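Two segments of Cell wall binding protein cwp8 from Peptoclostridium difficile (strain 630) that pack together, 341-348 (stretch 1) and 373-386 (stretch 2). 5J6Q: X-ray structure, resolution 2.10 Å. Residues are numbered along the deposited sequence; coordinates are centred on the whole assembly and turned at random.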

# COMPACT_ATOMS: atom_id res chain seq x y z
N LEU A 341 -22.96 -16.64 -3.20
CA LEU A 341 -23.84 -16.36 -4.31
C LEU A 341 -23.63 -17.33 -5.47
O LEU A 341 -22.49 -17.68 -5.75
CB LEU A 341 -23.49 -14.93 -4.83
CG LEU A 341 -23.48 -13.78 -3.77
CD1 LEU A 341 -22.85 -12.48 -4.37
CD2 LEU A 341 -24.83 -13.49 -3.31
N SER A 342 -24.73 -17.67 -6.20
CA SER A 342 -24.61 -18.55 -7.34
C SER A 342 -25.22 -17.94 -8.59
O SER A 342 -26.12 -17.10 -8.49
CB SER A 342 -25.35 -19.86 -7.08
OG SER A 342 -24.93 -20.86 -7.99
N LYS A 343 -24.71 -18.33 -9.75
CA LYS A 343 -25.42 -17.92 -10.94
C LYS A 343 -26.64 -18.91 -10.96
O LYS A 343 -26.65 -19.90 -10.23
CB LYS A 343 -24.51 -18.08 -12.16
CG LYS A 343 -23.93 -16.76 -12.66
CD LYS A 343 -22.42 -16.75 -12.61
CE LYS A 343 -21.86 -15.51 -13.32
NZ LYS A 343 -20.47 -15.76 -13.78
N LYS A 344 -27.65 -18.63 -11.74
CA LYS A 344 -28.78 -19.53 -11.84
C LYS A 344 -28.31 -20.82 -12.49
O LYS A 344 -28.62 -21.90 -12.01
CB LYS A 344 -29.90 -18.91 -12.72
CG LYS A 344 -30.99 -19.93 -13.06
CD LYS A 344 -32.07 -19.36 -13.98
CE LYS A 344 -33.11 -20.41 -14.28
NZ LYS A 344 -34.16 -19.91 -15.21
N ASP A 345 -27.55 -20.71 -13.59
CA ASP A 345 -27.10 -21.91 -14.30
C ASP A 345 -25.72 -22.40 -13.95
O ASP A 345 -25.21 -23.26 -14.67
CB ASP A 345 -27.17 -21.67 -15.81
CG ASP A 345 -28.60 -21.56 -16.31
OD1 ASP A 345 -29.51 -22.06 -15.62
OD2 ASP A 345 -28.80 -20.98 -17.39
N SER A 346 -25.07 -21.88 -12.87
CA SER A 346 -23.76 -22.41 -12.49
C SER A 346 -23.25 -21.87 -11.15
O SER A 346 -23.81 -20.95 -10.57
CB SER A 346 -22.72 -22.13 -13.56
OG SER A 346 -22.68 -20.76 -13.88
N LEU A 347 -22.17 -22.47 -10.69
CA LEU A 347 -21.51 -22.10 -9.46
C LEU A 347 -20.12 -21.69 -9.87
O LEU A 347 -19.36 -22.54 -10.33
CB LEU A 347 -21.45 -23.30 -8.49
CG LEU A 347 -21.30 -22.92 -7.02
CD1 LEU A 347 -22.51 -22.17 -6.54
CD2 LEU A 347 -21.13 -24.17 -6.19
N PRO A 348 -19.77 -20.39 -9.73
CA PRO A 348 -18.43 -19.92 -10.11
C PRO A 348 -17.40 -20.70 -9.24
O PRO A 348 -17.79 -21.04 -8.13
CB PRO A 348 -18.50 -18.40 -9.82
CG PRO A 348 -19.97 -18.10 -9.92
CD PRO A 348 -20.60 -19.30 -9.22
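Stretch 2, residues 373-386: GESKVSKETEEKLS

A serine at the N-cap of a helix can do two jobs at once, and S378 of this cell wall binding protein is a compact example. The backbone carbonyl of K344, in the turn that follows the strand end at 341-342, receives two hydrogen bonds from the same residue: S378 OG donates to K344 O at 2.7 Å, and S378 N donates to K344 O at 2.9 Å with an N-H...O angle of 159°. S378 has chi1 p, and its CA-to-CB bond points toward stretch 1, which is consistent with OG reaching the carbonyl. Having given its proton to the carbonyl, the same oxygen accepts from the helix, T381 N to S378 OG at 3.2 Å, and so caps the helix that starts at K379. S378 OG thus joins the turn to the helix start, and S378 N adds a second bond to the same carbonyl.

Just before the cap, stretch 2 runs as loop, and K344 lies close against it. K344 CA approaches K376 O at 3.0 Å in a CA-H...O contact, while the extended side chain, all t, brings K344 CE to 3.1 Å from E374 O. The nearest CA pairs, K344 with V377 at 4.2 Å and S346 with T381 at 5.8 Å, show that both chains advance in the same sense here. A water donates to both D345 O (3.3 Å) and E380 OE2 (3.1 Å), bridging the turn to the helix.

Packing takes over along the helix. T381, buried and directed toward stretch 1, sets OG1 3.5 Å from S346 N without a hydrogen bond, and its methyl CG2 lies 3.8 Å from S342 OG. One helical turn later L385, its side-chain end coming nearer than its CA-to-CB bond suggests, meets L347 in an apolar contact, CD2 to CD2, at 3.8 Å.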

# COMPACT_ATOMS: atom_id res chain seq x y z
N GLY A 373 -36.17 -19.72 -5.75
CA GLY A 373 -36.61 -20.76 -6.67
C GLY A 373 -35.50 -21.09 -7.64
O GLY A 373 -34.40 -20.55 -7.52
N GLU A 374 -35.79 -21.97 -8.60
CA GLU A 374 -34.83 -22.40 -9.60
C GLU A 374 -34.61 -21.28 -10.58
O GLU A 374 -33.74 -21.35 -11.42
CB GLU A 374 -35.37 -23.67 -10.27
CG GLU A 374 -35.78 -24.68 -9.21
CD GLU A 374 -36.52 -25.88 -9.77
OE1 GLU A 374 -36.84 -26.77 -8.95
OE2 GLU A 374 -36.77 -25.93 -11.00
N SER A 375 -35.42 -20.23 -10.44
CA SER A 375 -35.34 -19.00 -11.22
C SER A 375 -34.12 -18.18 -10.76
O SER A 375 -33.71 -17.25 -11.43
CB SER A 375 -36.61 -18.19 -10.99
OG SER A 375 -37.46 -18.87 -10.06
N LYS A 376 -33.57 -18.53 -9.60
CA LYS A 376 -32.42 -17.88 -8.97
C LYS A 376 -31.25 -18.86 -8.97
O LYS A 376 -30.16 -18.52 -9.42
CB LYS A 376 -32.77 -17.47 -7.53
CG LYS A 376 -33.46 -16.10 -7.40
CD LYS A 376 -34.37 -15.76 -8.57
CE LYS A 376 -34.19 -14.34 -9.05
NZ LYS A 376 -33.27 -14.27 -10.23
N VAL A 377 -31.49 -20.08 -8.46
CA VAL A 377 -30.51 -21.16 -8.41
C VAL A 377 -31.18 -22.40 -9.03
O VAL A 377 -32.05 -23.01 -8.39
CB VAL A 377 -30.06 -21.46 -6.96
CG1 VAL A 377 -28.88 -22.41 -6.99
CG2 VAL A 377 -29.72 -20.18 -6.20
N SER A 378 -30.78 -22.79 -10.24
CA SER A 378 -31.42 -23.93 -10.92
C SER A 378 -31.42 -25.27 -10.16
O SER A 378 -30.81 -25.44 -9.09
CB SER A 378 -30.76 -24.16 -12.28
OG SER A 378 -29.40 -24.49 -12.12
N LYS A 379 -32.15 -26.22 -10.72
CA LYS A 379 -32.25 -27.57 -10.18
C LYS A 379 -30.92 -28.26 -10.42
O LYS A 379 -30.46 -29.02 -9.58
CB LYS A 379 -33.40 -28.33 -10.87
CG LYS A 379 -33.56 -29.76 -10.37
CD LYS A 379 -34.35 -29.82 -9.06
N GLU A 380 -30.30 -27.96 -11.57
CA GLU A 380 -29.01 -28.57 -11.92
C GLU A 380 -27.86 -28.10 -11.01
O GLU A 380 -26.98 -28.91 -10.74
CB GLU A 380 -28.65 -28.29 -13.38
CG GLU A 380 -27.71 -29.35 -13.93
CD GLU A 380 -27.16 -29.00 -15.29
OE1 GLU A 380 -27.52 -29.68 -16.28
OE2 GLU A 380 -26.36 -28.05 -15.36
N THR A 381 -27.84 -26.84 -10.55
CA THR A 381 -26.73 -26.47 -9.65
C THR A 381 -26.99 -27.24 -8.35
O THR A 381 -26.07 -27.71 -7.67
CB THR A 381 -26.66 -24.93 -9.41
OG1 THR A 381 -26.00 -24.32 -10.52
CG2 THR A 381 -25.88 -24.57 -8.10
N GLU A 382 -28.25 -27.36 -8.00
CA GLU A 382 -28.61 -28.09 -6.79
C GLU A 382 -28.10 -29.56 -6.81
O GLU A 382 -27.72 -30.06 -5.74
CB GLU A 382 -30.11 -28.08 -6.65
CG GLU A 382 -30.61 -28.34 -5.25
CD GLU A 382 -32.09 -28.12 -5.20
OE1 GLU A 382 -32.68 -28.27 -4.12
OE2 GLU A 382 -32.67 -27.77 -6.28
N GLU A 383 -28.07 -30.22 -8.00
CA GLU A 383 -27.61 -31.61 -8.14
C GLU A 383 -26.09 -31.70 -8.24
O GLU A 383 -25.51 -32.74 -7.92
CB GLU A 383 -28.25 -32.27 -9.37
CG GLU A 383 -27.83 -31.61 -10.67
CD GLU A 383 -28.71 -32.00 -11.85
OE1 GLU A 383 -28.14 -32.41 -12.88
OE2 GLU A 383 -29.94 -31.89 -11.73
N LYS A 384 -25.41 -30.64 -8.71
CA LYS A 384 -23.96 -30.72 -8.73
C LYS A 384 -23.54 -30.66 -7.26
O LYS A 384 -22.58 -31.31 -6.85
CB LYS A 384 -23.32 -29.56 -9.53
CG LYS A 384 -21.82 -29.37 -9.20
CD LYS A 384 -21.18 -28.18 -9.96
CE LYS A 384 -19.84 -27.79 -9.34
NZ LYS A 384 -18.65 -28.31 -10.11
N LEU A 385 -24.31 -29.89 -6.47
CA LEU A 385 -24.01 -29.73 -5.06
C LEU A 385 -24.31 -31.02 -4.31
O LEU A 385 -23.66 -31.28 -3.31
CB LEU A 385 -24.84 -28.58 -4.49
CG LEU A 385 -24.39 -27.21 -4.98
CD1 LEU A 385 -25.50 -26.21 -4.69
CD2 LEU A 385 -23.11 -26.79 -4.27
N SER A 386 -25.32 -31.82 -4.76
CA SER A 386 -25.61 -33.08 -4.08
C SER A 386 -24.45 -34.04 -4.27
O SER A 386 -24.37 -35.01 -3.55
CB SER A 386 -26.89 -33.72 -4.61
OG SER A 386 -26.78 -34.05 -5.99
O HOH W 1 -27.69 -25.30 -15.29